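Local coordinates for monovalent Na+/H+ antiporter subunit G (Dietzia sp. DQ12-45-1b, PDB 7D3U), which serves as a membrane-embedded subunit of the Mrp complex, a multi-subunit bacterial sodium/proton antiporter, and packs there against the subunit E-family protein, at the interface of chains A and B. Residues are numbered along the deposited sequence; one frame, centred on the assembly and turned at random. Chains: chain A, Monovalent Na+/H+ antiporter subunit G; chain B, Cation antiporter.

Contact 1: the interface of chains A and B. Residues chain A 36, 86, 89-90, 93; chain B 71-73.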
ATOM      1  N   TYR A  36     -10.834  15.992 -48.644  1.00 86.53           N
ATOM      2  CA  TYR A  36     -10.725  15.044 -49.743  1.00 86.53           C
ATOM      3  C   TYR A  36      -9.626  15.446 -50.715  1.00 86.53           C
ATOM      4  O   TYR A  36      -8.957  14.581 -51.288  1.00 86.53           O
ATOM      5  CB  TYR A  36     -12.071  14.925 -50.451  1.00 86.53           C
ATOM      6  CG  TYR A  36     -13.217  14.787 -49.480  1.00 86.53           C
ATOM      7  CD1 TYR A  36     -13.488  13.573 -48.867  1.00 86.53           C
ATOM      8  CD2 TYR A  36     -14.012  15.874 -49.158  1.00 86.53           C
ATOM      9  CE1 TYR A  36     -14.524  13.444 -47.974  1.00 86.53           C
ATOM     10  CE2 TYR A  36     -15.050  15.754 -48.265  1.00 86.53           C
ATOM     11  CZ  TYR A  36     -15.301  14.537 -47.675  1.00 86.53           C
ATOM     12  OH  TYR A  36     -16.337  14.414 -46.783  1.00 86.53           O
ATOM     13  N   MET A  86      -7.561   6.242 -48.559  1.00 83.32           N
ATOM     14  CA  MET A  86      -8.921   5.904 -48.965  1.00 83.32           C
ATOM     15  C   MET A  86      -9.846   5.818 -47.759  1.00 83.32           C
ATOM     16  O   MET A  86     -10.923   6.429 -47.735  1.00 83.32           O
ATOM     17  CB  MET A  86      -8.920   4.582 -49.732  1.00 83.32           C
ATOM     18  CG  MET A  86      -8.582   4.723 -51.199  1.00 83.32           C
ATOM     19  SD  MET A  86      -7.706   3.300 -51.864  1.00 83.32           S
ATOM     20  CE  MET A  86      -8.685   1.969 -51.187  1.00 83.32           C
ATOM     21  N   ALA A  89     -10.414   9.224 -45.976  1.00 82.45           N
ATOM     22  CA  ALA A  89     -11.389  10.046 -46.685  1.00 82.45           C
ATOM     23  C   ALA A  89     -12.804   9.516 -46.492  1.00 82.45           C
ATOM     24  O   ALA A  89     -13.742  10.294 -46.281  1.00 82.45           O
ATOM     25  CB  ALA A  89     -11.039  10.114 -48.169  1.00 82.45           C
ATOM     26  N   ARG A  90     -12.977   8.194 -46.557  1.00 84.62           N
ATOM     27  CA  ARG A  90     -14.310   7.624 -46.377  1.00 84.62           C
ATOM     28  C   ARG A  90     -14.845   7.908 -44.978  1.00 84.62           C
ATOM     29  O   ARG A  90     -15.998   8.323 -44.816  1.00 84.62           O
ATOM     30  CB  ARG A  90     -14.282   6.122 -46.646  1.00 84.62           C
ATOM     31  CG  ARG A  90     -15.600   5.436 -46.356  1.00 84.62           C
ATOM     32  CD  ARG A  90     -15.388   4.144 -45.601  1.00 84.62           C
ATOM     33  NE  ARG A  90     -16.649   3.556 -45.167  1.00 84.62           N
ATOM     34  CZ  ARG A  90     -16.743   2.508 -44.359  1.00 84.62           C
ATOM     35  NH1 ARG A  90     -15.646   1.929 -43.893  1.00 84.62           N
ATOM     36  NH2 ARG A  90     -17.934   2.037 -44.015  1.00 84.62           N
ATOM     37  N   PHE A  93     -15.901  11.470 -44.675  1.00 87.98           N
ATOM     38  CA  PHE A  93     -17.227  11.656 -45.253  1.00 87.98           C
ATOM     39  C   PHE A  93     -18.306  11.179 -44.292  1.00 87.98           C
ATOM     40  O   PHE A  93     -19.313  11.864 -44.077  1.00 87.98           O
ATOM     41  CB  PHE A  93     -17.333  10.917 -46.585  1.00 87.98           C
ATOM     42  CG  PHE A  93     -18.693  10.999 -47.216  1.00 87.98           C
ATOM     43  CD1 PHE A  93     -19.692  10.104 -46.870  1.00 87.98           C
ATOM     44  CD2 PHE A  93     -18.973  11.971 -48.157  1.00 87.98           C
ATOM     45  CE1 PHE A  93     -20.938  10.177 -47.448  1.00 87.98           C
ATOM     46  CE2 PHE A  93     -20.219  12.047 -48.737  1.00 87.98           C
ATOM     47  CZ  PHE A  93     -21.203  11.151 -48.379  1.00 87.98           C
TER
ATOM     48  N   LEU B  71      -8.999  10.268 -56.144  1.00 84.62           N
ATOM     49  CA  LEU B  71      -9.042   9.531 -54.889  1.00 84.62           C
ATOM     50  C   LEU B  71     -10.349   8.762 -54.836  1.00 84.62           C
ATOM     51  O   LEU B  71     -11.402   9.308 -55.170  1.00 84.62           O
ATOM     52  CB  LEU B  71      -8.928  10.469 -53.683  1.00 84.62           C
ATOM     53  CG  LEU B  71      -9.516   9.985 -52.359  1.00 84.62           C
ATOM     54  CD1 LEU B  71      -8.667   8.879 -51.760  1.00 84.62           C
ATOM     55  CD2 LEU B  71      -9.647  11.145 -51.393  1.00 84.62           C
ATOM     56  N   THR B  72     -10.281   7.503 -54.414  1.00 84.33           N
ATOM     57  CA  THR B  72     -11.452   6.642 -54.331  1.00 84.33           C
ATOM     58  C   THR B  72     -11.941   6.599 -52.891  1.00 84.33           C
ATOM     59  O   THR B  72     -11.237   6.102 -52.008  1.00 84.33           O
ATOM     60  CB  THR B  72     -11.139   5.232 -54.819  1.00 84.33           C
ATOM     61  OG1 THR B  72     -10.673   5.284 -56.171  1.00 84.33           O
ATOM     62  CG2 THR B  72     -12.384   4.372 -54.754  1.00 84.33           C
ATOM     63  N   LEU B  73     -13.148   7.110 -52.658  1.00 83.26           N
ATOM     64  CA  LEU B  73     -13.676   7.158 -51.301  1.00 83.26           C
ATOM     65  C   LEU B  73     -14.126   5.779 -50.833  1.00 83.26           C
ATOM     66  O   LEU B  73     -13.726   5.321 -49.758  1.00 83.26           O
ATOM     67  CB  LEU B  73     -14.826   8.161 -51.221  1.00 83.26           C
ATOM     68  CG  LEU B  73     -14.447   9.552 -50.714  1.00 83.26           C
ATOM     69  CD1 LEU B  73     -13.417  10.188 -51.620  1.00 83.26           C
ATOM     70  CD2 LEU B  73     -15.671  10.429 -50.619  1.00 83.26           C
TER
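Two leucines of a chain B strand, residues 70-76, rest on two transmembrane helices of the subunit G protein. The patch is small. Carbonyl oxygens on both sides face carbon, and no N or O is close enough to a polar atom across the contact to bond. B:Leu71 reaches in with both methyl branches. Its CD2 lies 3.7 Å from the methyl CB of A:Ala89 and also touches the backbone carbonyl O of A:Tyr36. Its CD1 sits beside A:Met86, 4.1 Å from CA. B:Leu73 buries the most surface here, 56 Å². Its CD1 approaches the same A:Ala89 methyl, so the small alanine is met by both leucines. Its CD2 comes to CE1 on the ring of A:Tyr36, where the two side chains cross at about a right angle.

The strand's carbonyls meet aliphatic carbon. The O of B:Thr72 faces CB and CG of A:Met86. Helix 68-95 presents A:Met86, A:Ala89 and A:Arg90, and helix 35-60 presents A:Tyr36 near its start. In A:Met86, CG anti to the carbonyl carbon (chi1 -83°) is set next to the O of B:Thr72. The CB of A:Arg90 lies 3.3 Å from the carbonyl O of B:Leu73.

Contact 2: the interface of chains A and B. Residues chain A 24, 27-28, 31-32; chain B 32-37.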
ATOM      1  N   GLY A  24       6.351  18.543 -50.777  1.00 82.76           N
ATOM      2  CA  GLY A  24       5.197  18.965 -51.552  1.00 82.76           C
ATOM      3  C   GLY A  24       3.894  18.437 -50.983  1.00 82.76           C
ATOM      4  O   GLY A  24       2.893  19.155 -50.928  1.00 82.76           O
ATOM      5  N   ILE A  27       3.222  20.612 -47.851  1.00 81.99           N
ATOM      6  CA  ILE A  27       2.669  21.907 -48.234  1.00 81.99           C
ATOM      7  C   ILE A  27       1.237  21.748 -48.721  1.00 81.99           C
ATOM      8  O   ILE A  27       0.396  22.631 -48.510  1.00 81.99           O
ATOM      9  CB  ILE A  27       3.561  22.575 -49.296  1.00 81.99           C
ATOM     10  CG1 ILE A  27       4.910  22.956 -48.690  1.00 81.99           C
ATOM     11  CG2 ILE A  27       2.890  23.804 -49.874  1.00 81.99           C
ATOM     12  CD1 ILE A  27       5.769  23.787 -49.607  1.00 81.99           C
ATOM     13  N   GLY A  28       0.929  20.620 -49.362  1.00 83.86           N
ATOM     14  CA  GLY A  28      -0.451  20.335 -49.711  1.00 83.86           C
ATOM     15  C   GLY A  28      -1.358  20.292 -48.496  1.00 83.86           C
ATOM     16  O   GLY A  28      -2.499  20.754 -48.545  1.00 83.86           O
ATOM     17  N   ARG A  31      -2.105  24.413 -47.857  1.00 87.61           N
ATOM     18  CA  ARG A  31      -2.891  25.206 -48.802  1.00 87.61           C
ATOM     19  C   ARG A  31      -3.861  24.348 -49.606  1.00 87.61           C
ATOM     20  O   ARG A  31      -3.903  24.430 -50.831  1.00 87.61           O
ATOM     21  CB  ARG A  31      -1.959  25.983 -49.723  1.00 87.61           C
ATOM     22  CG  ARG A  31      -0.859  25.145 -50.348  1.00 87.61           C
ATOM     23  CD  ARG A  31      -0.131  25.927 -51.419  1.00 87.61           C
ATOM     24  NE  ARG A  31      -1.008  26.899 -52.063  1.00 87.61           N
ATOM     25  CZ  ARG A  31      -0.580  27.927 -52.788  1.00 87.61           C
ATOM     26  NH1 ARG A  31       0.719  28.120 -52.965  1.00 87.61           N
ATOM     27  NH2 ARG A  31      -1.450  28.762 -53.336  1.00 87.61           N
ATOM     28  N   PHE A  32      -4.673  23.535 -48.934  1.00 85.57           N
ATOM     29  CA  PHE A  32      -5.721  22.766 -49.590  1.00 85.57           C
ATOM     30  C   PHE A  32      -6.993  22.907 -48.765  1.00 85.57           C
ATOM     31  O   PHE A  32      -6.966  22.686 -47.541  1.00 85.57           O
ATOM     32  CB  PHE A  32      -5.341  21.288 -49.745  1.00 85.57           C
ATOM     33  CG  PHE A  32      -4.568  20.987 -51.000  1.00 85.57           C
ATOM     34  CD1 PHE A  32      -4.634  21.832 -52.090  1.00 85.57           C
ATOM     35  CD2 PHE A  32      -3.782  19.854 -51.090  1.00 85.57           C
ATOM     36  CE1 PHE A  32      -3.923  21.560 -53.239  1.00 85.57           C
ATOM     37  CE2 PHE A  32      -3.070  19.577 -52.237  1.00 85.57           C
ATOM     38  CZ  PHE A  32      -3.143  20.430 -53.312  1.00 85.57           C
TER
ATOM     39  N   ASP B  32       1.042  19.794 -58.353  1.00100.41           N
ATOM     40  CA  ASP B  32      -0.347  19.842 -57.815  1.00100.41           C
ATOM     41  C   ASP B  32      -0.360  20.558 -56.457  1.00100.41           C
ATOM     42  O   ASP B  32      -1.391  21.164 -56.114  1.00100.41           O
ATOM     43  CB  ASP B  32      -1.033  18.467 -57.880  1.00 30.00           C
ATOM     44  CG  ASP B  32      -2.467  18.409 -57.376  1.00 30.00           C
ATOM     45  OD1 ASP B  32      -3.337  19.044 -57.995  1.00 30.00           O
ATOM     46  OD2 ASP B  32      -2.712  17.691 -56.391  1.00 30.00           O
ATOM     47  N   ALA B  33       0.749  20.504 -55.721  1.00 97.00           N
ATOM     48  CA  ALA B  33       0.815  21.164 -54.400  1.00 97.00           C
ATOM     49  C   ALA B  33       0.882  22.683 -54.572  1.00 97.00           C
ATOM     50  O   ALA B  33       0.513  23.386 -53.614  1.00 97.00           O
ATOM     51  CB  ALA B  33       2.018  20.658 -53.650  1.00 97.00           C
ATOM     52  N   PHE B  34       1.314  23.173 -55.741  1.00 97.85           N
ATOM     53  CA  PHE B  34       1.509  24.606 -55.911  1.00 97.85           C
ATOM     54  C   PHE B  34       0.474  25.247 -56.825  1.00 97.85           C
ATOM     55  O   PHE B  34       0.666  26.390 -57.252  1.00 97.85           O
ATOM     56  CB  PHE B  34       2.916  24.891 -56.443  1.00 97.85           C
ATOM     57  CG  PHE B  34       3.986  24.841 -55.391  1.00 97.85           C
ATOM     58  CD1 PHE B  34       3.658  24.669 -54.058  1.00 97.85           C
ATOM     59  CD2 PHE B  34       5.319  24.970 -55.735  1.00 97.85           C
ATOM     60  CE1 PHE B  34       4.640  24.622 -53.090  1.00 97.85           C
ATOM     61  CE2 PHE B  34       6.304  24.926 -54.770  1.00 97.85           C
ATOM     62  CZ  PHE B  34       5.963  24.752 -53.447  1.00 97.85           C
ATOM     63  N   LEU B  35      -0.610  24.547 -57.145  1.00100.77           N
ATOM     64  CA  LEU B  35      -1.662  25.164 -57.938  1.00100.77           C
ATOM     65  C   LEU B  35      -2.356  26.250 -57.122  1.00100.77           C
ATOM     66  O   LEU B  35      -2.623  26.059 -55.932  1.00100.77           O
ATOM     67  CB  LEU B  35      -2.688  24.130 -58.397  1.00100.77           C
ATOM     68  CG  LEU B  35      -2.192  22.782 -58.911  1.00100.77           C
ATOM     69  CD1 LEU B  35      -3.311  21.757 -58.851  1.00100.77           C
ATOM     70  CD2 LEU B  35      -1.655  22.907 -60.327  1.00100.77           C
ATOM     71  N   PRO B  36      -2.662  27.394 -57.727  1.00101.84           N
ATOM     72  CA  PRO B  36      -3.365  28.452 -56.996  1.00101.84           C
ATOM     73  C   PRO B  36      -4.794  28.038 -56.677  1.00101.84           C
ATOM     74  O   PRO B  36      -5.329  27.064 -57.209  1.00101.84           O
ATOM     75  CB  PRO B  36      -3.326  29.638 -57.964  1.00101.84           C
ATOM     76  CG  PRO B  36      -3.222  29.010 -59.313  1.00101.84           C
ATOM     77  CD  PRO B  36      -2.404  27.762 -59.130  1.00101.84           C
ATOM     78  N   HIS B  37      -5.413  28.796 -55.776  1.00103.88           N
ATOM     79  CA  HIS B  37      -6.819  28.584 -55.486  1.00103.88           C
ATOM     80  C   HIS B  37      -7.665  28.953 -56.701  1.00103.88           C
ATOM     81  O   HIS B  37      -7.243  29.713 -57.577  1.00103.88           O
ATOM     82  CB  HIS B  37      -7.250  29.393 -54.264  1.00103.88           C
ATOM     83  CG  HIS B  37      -6.851  28.772 -52.961  1.00103.88           C
ATOM     84  ND1 HIS B  37      -5.682  29.096 -52.309  1.00103.88           N
ATOM     85  CD2 HIS B  37      -7.464  27.840 -52.194  1.00103.88           C
ATOM     86  CE1 HIS B  37      -5.593  28.394 -51.193  1.00103.88           C
ATOM     87  NE2 HIS B  37      -6.662  27.624 -51.100  1.00103.88           N
TER
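In this patch a subunit G protein of the CPA3 antiporter family meets the end of a chain B helix and the loop after it. A:Ile27, near the end of transmembrane helix 5-28, crosses the ring of B:Phe34 obliquely. Its CG2 meets the ring edge in plane, 3.8 Å from CE1. Its CD1 comes equally near to CE1 and also touches CZ. The isoleucine therefore touches one corner of the ring with two branches. CG1 is anti to the carbonyl carbon (chi1 -67°), which leaves CG2 anti to the backbone N.

A:Arg31 hides 100 Å² against chain B. Its CG takes the crowded position between the backbone N and the carbonyl carbon (chi1 49°), and the chain bends at chi3. The aliphatic part passes the helix end, with CD 3.4 Å from the carbonyl O of B:Ala33. The guanidinium tip continues along the loop. Its NH2 lies 3.9 Å from the carbonyl O of B:Leu35 and 4.4 Å from ND1 of B:His37. Both distances are too long for a bond. The structure does not show the histidine's protonation; if it were charged, the two groups might repel each other.

A:Phe32 points its ring tip at the helix end from another side. CZ is 3.4 Å from the carbonyl O of B:Asp32. The phenylalanine and the aspartate cross at about a right angle, their ring and carboxylate planes 42° apart. The methyl CB of B:Ala33 faces the backbone O of A:Gly24.

Contact 3: the interface of chains A and B. Residues chain A 99, 103-108, 110; chain B 42-45, 93-96, 99.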
ATOM      1  N   PRO A  99     -17.326  19.229 -47.423  1.00 91.05           N
ATOM      2  CA  PRO A  99     -16.511  19.533 -48.600  1.00 91.05           C
ATOM      3  C   PRO A  99     -16.407  21.034 -48.815  1.00 91.05           C
ATOM      4  O   PRO A  99     -17.254  21.814 -48.374  1.00 91.05           O
ATOM      5  CB  PRO A  99     -17.270  18.858 -49.744  1.00 91.05           C
ATOM      6  CG  PRO A  99     -18.680  18.826 -49.275  1.00 91.05           C
ATOM      7  CD  PRO A  99     -18.618  18.625 -47.787  1.00 91.05           C
ATOM      8  N   THR A 103     -16.929  23.227 -54.839  1.00 94.74           N
ATOM      9  CA  THR A 103     -17.184  21.888 -55.358  1.00 94.74           C
ATOM     10  C   THR A 103     -18.226  22.015 -56.460  1.00 94.74           C
ATOM     11  O   THR A 103     -19.419  22.167 -56.177  1.00 94.74           O
ATOM     12  CB  THR A 103     -17.659  20.944 -54.257  1.00 94.74           C
ATOM     13  OG1 THR A 103     -16.669  20.881 -53.224  1.00 94.74           O
ATOM     14  CG2 THR A 103     -17.878  19.554 -54.817  1.00 94.74           C
ATOM     15  N   ARG A 104     -17.771  21.951 -57.711  1.00 99.81           N
ATOM     16  CA  ARG A 104     -18.648  22.252 -58.837  1.00 99.81           C
ATOM     17  C   ARG A 104     -19.752  21.212 -58.982  1.00 99.81           C
ATOM     18  O   ARG A 104     -20.878  21.545 -59.367  1.00 99.81           O
ATOM     19  CB  ARG A 104     -17.828  22.347 -60.121  1.00 99.81           C
ATOM     20  CG  ARG A 104     -17.154  23.692 -60.319  1.00 99.81           C
ATOM     21  CD  ARG A 104     -16.036  23.593 -61.339  1.00 99.81           C
ATOM     22  NE  ARG A 104     -16.017  24.724 -62.262  1.00 99.81           N
ATOM     23  CZ  ARG A 104     -15.529  25.924 -61.967  1.00 99.81           C
ATOM     24  NH1 ARG A 104     -15.014  26.159 -60.768  1.00 99.81           N
ATOM     25  NH2 ARG A 104     -15.553  26.892 -62.873  1.00 99.81           N
ATOM     26  N   TYR A 105     -19.455  19.954 -58.673  1.00 96.60           N
ATOM     27  CA  TYR A 105     -20.417  18.879 -58.868  1.00 96.60           C
ATOM     28  C   TYR A 105     -20.144  17.783 -57.856  1.00 96.60           C
ATOM     29  O   TYR A 105     -18.985  17.450 -57.599  1.00 96.60           O
ATOM     30  CB  TYR A 105     -20.334  18.314 -60.289  1.00 96.60           C
ATOM     31  CG  TYR A 105     -18.981  17.732 -60.622  1.00 96.60           C
ATOM     32  CD1 TYR A 105     -17.927  18.552 -60.995  1.00 96.60           C
ATOM     33  CD2 TYR A 105     -18.754  16.366 -60.552  1.00 96.60           C
ATOM     34  CE1 TYR A 105     -16.691  18.027 -61.293  1.00 96.60           C
ATOM     35  CE2 TYR A 105     -17.519  15.832 -60.849  1.00 96.60           C
ATOM     36  CZ  TYR A 105     -16.491  16.668 -61.220  1.00 96.60           C
ATOM     37  OH  TYR A 105     -15.256  16.145 -61.519  1.00 96.60           O
ATOM     38  N   SER A 106     -21.206  17.227 -57.281  1.00 94.78           N
ATOM     39  CA  SER A 106     -21.084  16.107 -56.355  1.00 94.78           C
ATOM     40  C   SER A 106     -22.279  15.192 -56.571  1.00 94.78           C
ATOM     41  O   SER A 106     -23.417  15.575 -56.280  1.00 94.78           O
ATOM     42  CB  SER A 106     -21.013  16.583 -54.906  1.00 94.78           C
ATOM     43  OG  SER A 106     -22.214  17.228 -54.526  1.00 94.78           O
ATOM     44  N   GLN A 107     -22.024  13.990 -57.084  1.00 94.08           N
ATOM     45  CA  GLN A 107     -23.061  12.988 -57.272  1.00 94.08           C
ATOM     46  C   GLN A 107     -23.248  12.114 -56.042  1.00 94.08           C
ATOM     47  O   GLN A 107     -23.769  10.999 -56.155  1.00 94.08           O
ATOM     48  CB  GLN A 107     -22.744  12.128 -58.495  1.00 94.08           C
ATOM     49  CG  GLN A 107     -22.584  12.928 -59.771  1.00 94.08           C
ATOM     50  CD  GLN A 107     -22.076  12.095 -60.926  1.00 94.08           C
ATOM     51  OE1 GLN A 107     -21.612  10.972 -60.737  1.00 94.08           O
ATOM     52  NE2 GLN A 107     -22.165  12.641 -62.131  1.00 94.08           N
ATOM     53  N   ILE A 108     -22.834  12.598 -54.874  1.00 94.72           N
ATOM     54  CA  ILE A 108     -22.979  11.890 -53.610  1.00 94.72           C
ATOM     55  C   ILE A 108     -23.550  12.871 -52.600  1.00 94.72           C
ATOM     56  O   ILE A 108     -22.954  13.925 -52.350  1.00 94.72           O
ATOM     57  CB  ILE A 108     -21.642  11.321 -53.112  1.00 94.72           C
ATOM     58  CG1 ILE A 108     -21.126  10.261 -54.079  1.00 94.72           C
ATOM     59  CG2 ILE A 108     -21.808  10.718 -51.738  1.00 94.72           C
ATOM     60  CD1 ILE A 108     -22.019   9.061 -54.165  1.00 94.72           C
ATOM     61  N   PHE A 110     -24.660  14.564 -49.055  1.00 98.93           N
ATOM     62  CA  PHE A 110     -23.963  14.748 -47.789  1.00 98.93           C
ATOM     63  C   PHE A 110     -24.894  14.855 -46.594  1.00 98.93           C
ATOM     64  O   PHE A 110     -24.575  14.321 -45.530  1.00 98.93           O
ATOM     65  CB  PHE A 110     -23.082  16.001 -47.854  1.00 98.93           C
ATOM     66  CG  PHE A 110     -21.831  15.816 -48.657  1.00 98.93           C
ATOM     67  CD1 PHE A 110     -21.844  15.978 -50.032  1.00 98.93           C
ATOM     68  CD2 PHE A 110     -20.639  15.481 -48.039  1.00 98.93           C
ATOM     69  CE1 PHE A 110     -20.692  15.809 -50.774  1.00 98.93           C
ATOM     70  CE2 PHE A 110     -19.485  15.312 -48.777  1.00 98.93           C
ATOM     71  CZ  PHE A 110     -19.511  15.474 -50.145  1.00 98.93           C
TER
ATOM     72  N   PRO B  42     -12.660  20.374 -57.125  1.00 93.74           N
ATOM     73  CA  PRO B  42     -12.978  19.010 -56.694  1.00 93.74           C
ATOM     74  C   PRO B  42     -14.410  18.628 -57.032  1.00 93.74           C
ATOM     75  O   PRO B  42     -15.318  19.461 -57.045  1.00 93.74           O
ATOM     76  CB  PRO B  42     -12.759  19.055 -55.178  1.00 93.74           C
ATOM     77  CG  PRO B  42     -12.855  20.489 -54.819  1.00 93.74           C
ATOM     78  CD  PRO B  42     -12.326  21.248 -55.990  1.00 93.74           C
ATOM     79  N   GLY B  43     -14.601  17.340 -57.304  1.00 91.35           N
ATOM     80  CA  GLY B  43     -15.911  16.816 -57.630  1.00 91.35           C
ATOM     81  C   GLY B  43     -16.016  15.328 -57.377  1.00 91.35           C
ATOM     82  O   GLY B  43     -15.067  14.583 -57.635  1.00 91.35           O
ATOM     83  N   PHE B  44     -17.159  14.886 -56.866  1.00 90.73           N
ATOM     84  CA  PHE B  44     -17.395  13.475 -56.610  1.00 90.73           C
ATOM     85  C   PHE B  44     -18.129  12.851 -57.786  1.00 90.73           C
ATOM     86  O   PHE B  44     -18.919  13.508 -58.467  1.00 90.73           O
ATOM     87  CB  PHE B  44     -18.202  13.284 -55.327  1.00 90.73           C
ATOM     88  CG  PHE B  44     -17.535  13.837 -54.104  1.00 90.73           C
ATOM     89  CD1 PHE B  44     -17.630  15.181 -53.796  1.00 90.73           C
ATOM     90  CD2 PHE B  44     -16.814  13.015 -53.261  1.00 90.73           C
ATOM     91  CE1 PHE B  44     -17.019  15.694 -52.673  1.00 90.73           C
ATOM     92  CE2 PHE B  44     -16.202  13.524 -52.137  1.00 90.73           C
ATOM     93  CZ  PHE B  44     -16.306  14.864 -51.843  1.00 90.73           C
ATOM     94  N   VAL B  45     -17.870  11.568 -58.015  1.00 91.56           N
ATOM     95  CA  VAL B  45     -18.415  10.871 -59.175  1.00 91.56           C
ATOM     96  C   VAL B  45     -18.655   9.416 -58.801  1.00 91.56           C
ATOM     97  O   VAL B  45     -17.783   8.762 -58.222  1.00 91.56           O
ATOM     98  CB  VAL B  45     -17.470  10.974 -60.390  1.00 91.56           C
ATOM     99  CG1 VAL B  45     -17.989  10.144 -61.551  1.00 91.56           C
ATOM    100  CG2 VAL B  45     -17.303  12.420 -60.811  1.00 91.56           C
ATOM    101  N   PHE B  93     -10.865  18.731 -62.202  1.00 98.32           N
ATOM    102  CA  PHE B  93     -11.668  18.068 -63.227  1.00 98.32           C
ATOM    103  C   PHE B  93     -13.006  18.789 -63.264  1.00 98.32           C
ATOM    104  O   PHE B  93     -13.983  18.344 -62.646  1.00 98.32           O
ATOM    105  CB  PHE B  93     -11.835  16.576 -62.935  1.00 98.32           C
ATOM    106  CG  PHE B  93     -10.656  15.742 -63.348  1.00 98.32           C
ATOM    107  CD1 PHE B  93     -10.285  15.656 -64.677  1.00 98.32           C
ATOM    108  CD2 PHE B  93      -9.927  15.037 -62.407  1.00 98.32           C
ATOM    109  CE1 PHE B  93      -9.203  14.886 -65.060  1.00 98.32           C
ATOM    110  CE2 PHE B  93      -8.845  14.266 -62.784  1.00 98.32           C
ATOM    111  CZ  PHE B  93      -8.483  14.191 -64.112  1.00 98.32           C
ATOM    112  N   PRO B  94     -13.087  19.913 -63.980  1.00 98.78           N
ATOM    113  CA  PRO B  94     -14.276  20.774 -63.878  1.00 98.78           C
ATOM    114  C   PRO B  94     -15.527  20.192 -64.509  1.00 98.78           C
ATOM    115  O   PRO B  94     -16.600  20.790 -64.361  1.00 98.78           O
ATOM    116  CB  PRO B  94     -13.841  22.051 -64.600  1.00 98.78           C
ATOM    117  CG  PRO B  94     -12.837  21.581 -65.593  1.00 98.78           C
ATOM    118  CD  PRO B  94     -12.104  20.438 -64.942  1.00 98.78           C
ATOM    119  N   ASP B  95     -15.433  19.063 -65.207  1.00101.49           N
ATOM    120  CA  ASP B  95     -16.588  18.435 -65.838  1.00101.49           C
ATOM    121  C   ASP B  95     -16.564  16.954 -65.490  1.00101.49           C
ATOM    122  O   ASP B  95     -15.554  16.274 -65.762  1.00101.49           O
ATOM    123  CB  ASP B  95     -16.577  18.647 -67.353  1.00101.49           C
ATOM    124  CG  ASP B  95     -16.874  20.080 -67.742  1.00101.49           C
ATOM    125  OD1 ASP B  95     -17.363  20.843 -66.884  1.00101.49           O
ATOM    126  OD2 ASP B  95     -16.616  20.446 -68.908  1.00101.49           O
ATOM    127  N   PRO B  96     -17.628  16.413 -64.891  1.00100.74           N
ATOM    128  CA  PRO B  96     -17.597  14.998 -64.483  1.00100.74           C
ATOM    129  C   PRO B  96     -17.333  14.039 -65.627  1.00100.74           C
ATOM    130  O   PRO B  96     -16.781  12.957 -65.396  1.00100.74           O
ATOM    131  CB  PRO B  96     -18.990  14.781 -63.874  1.00100.74           C
ATOM    132  CG  PRO B  96     -19.831  15.887 -64.425  1.00100.74           C
ATOM    133  CD  PRO B  96     -18.913  17.053 -64.575  1.00100.74           C
ATOM    134  N   LEU B  99     -13.636  13.500 -65.862  1.00 99.10           N
ATOM    135  CA  LEU B  99     -13.192  12.596 -64.809  1.00 99.10           C
ATOM    136  C   LEU B  99     -13.512  11.149 -65.158  1.00 99.10           C
ATOM    137  O   LEU B  99     -12.659  10.265 -65.028  1.00 99.10           O
ATOM    138  CB  LEU B  99     -13.840  12.994 -63.481  1.00 99.10           C
ATOM    139  CG  LEU B  99     -13.456  12.188 -62.243  1.00 99.10           C
ATOM    140  CD1 LEU B  99     -11.952  12.053 -62.154  1.00 99.10           C
ATOM    141  CD2 LEU B  99     -14.009  12.842 -60.990  1.00 99.10           C
TER
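A short strand of chain A, residues 105-106, runs parallel to the start of chain B strand 43-48, and the N of B:Phe44 donates in plane to a lone pair of the A:Tyr105 carbonyl O, 3.2 Å away. A weak hydrogen bond, nearly straight (167° at H), runs from the N of A:Gln107 to the O of B:Phe44. The strand pairing joins the two subunits through main chain.

A:Tyr105 is the main anchor and hides 128 Å². Its CG takes the crowded position between the backbone N and the carbonyl carbon (chi1 61°). The ring is clamped on both faces. CD of B:Pro96 sits over the centre of one face, 3.8 Å from the ring centroid. CA of B:Gly43 covers the opposite face, toward the rim. CG2 of B:Val45 meets the edge at CE2. The phenol OH donates to the carbonyl O of B:Phe93 over 2.8 Å, in the carbonyl plane. This bond and the two covered faces should fix the ring's position.

A:Phe110 turns its edge, at CZ, to the B:Phe44 ring, with the planes 73° apart. A:Pro99 backs the A:Phe110 ring, its CG over one face. CZ of A:Phe110 lies 3.6 Å from CE1 of B:Phe44.

The C-alpha centres of contact 1 and contact 3 are about 13 Å apart. The C-alpha centre of contact 2 lies about 18 Å from that of contact 1 and about 19 Å from that of contact 3. No residue is shared. In chain A, contact 2 uses helix 5-28 and the loop after it, contact 1 helices 35-60 and 68-95, and contact 3 the segment beyond. In chain B, the end of helix 10-33 and loop 34-37 serve contact 2, strand 70-76 contact 1, and strand 43-48, loop 93-95 and the start of helix 96-111 contact 3. Such separate points probably help fix chain B's orientation on subunit G.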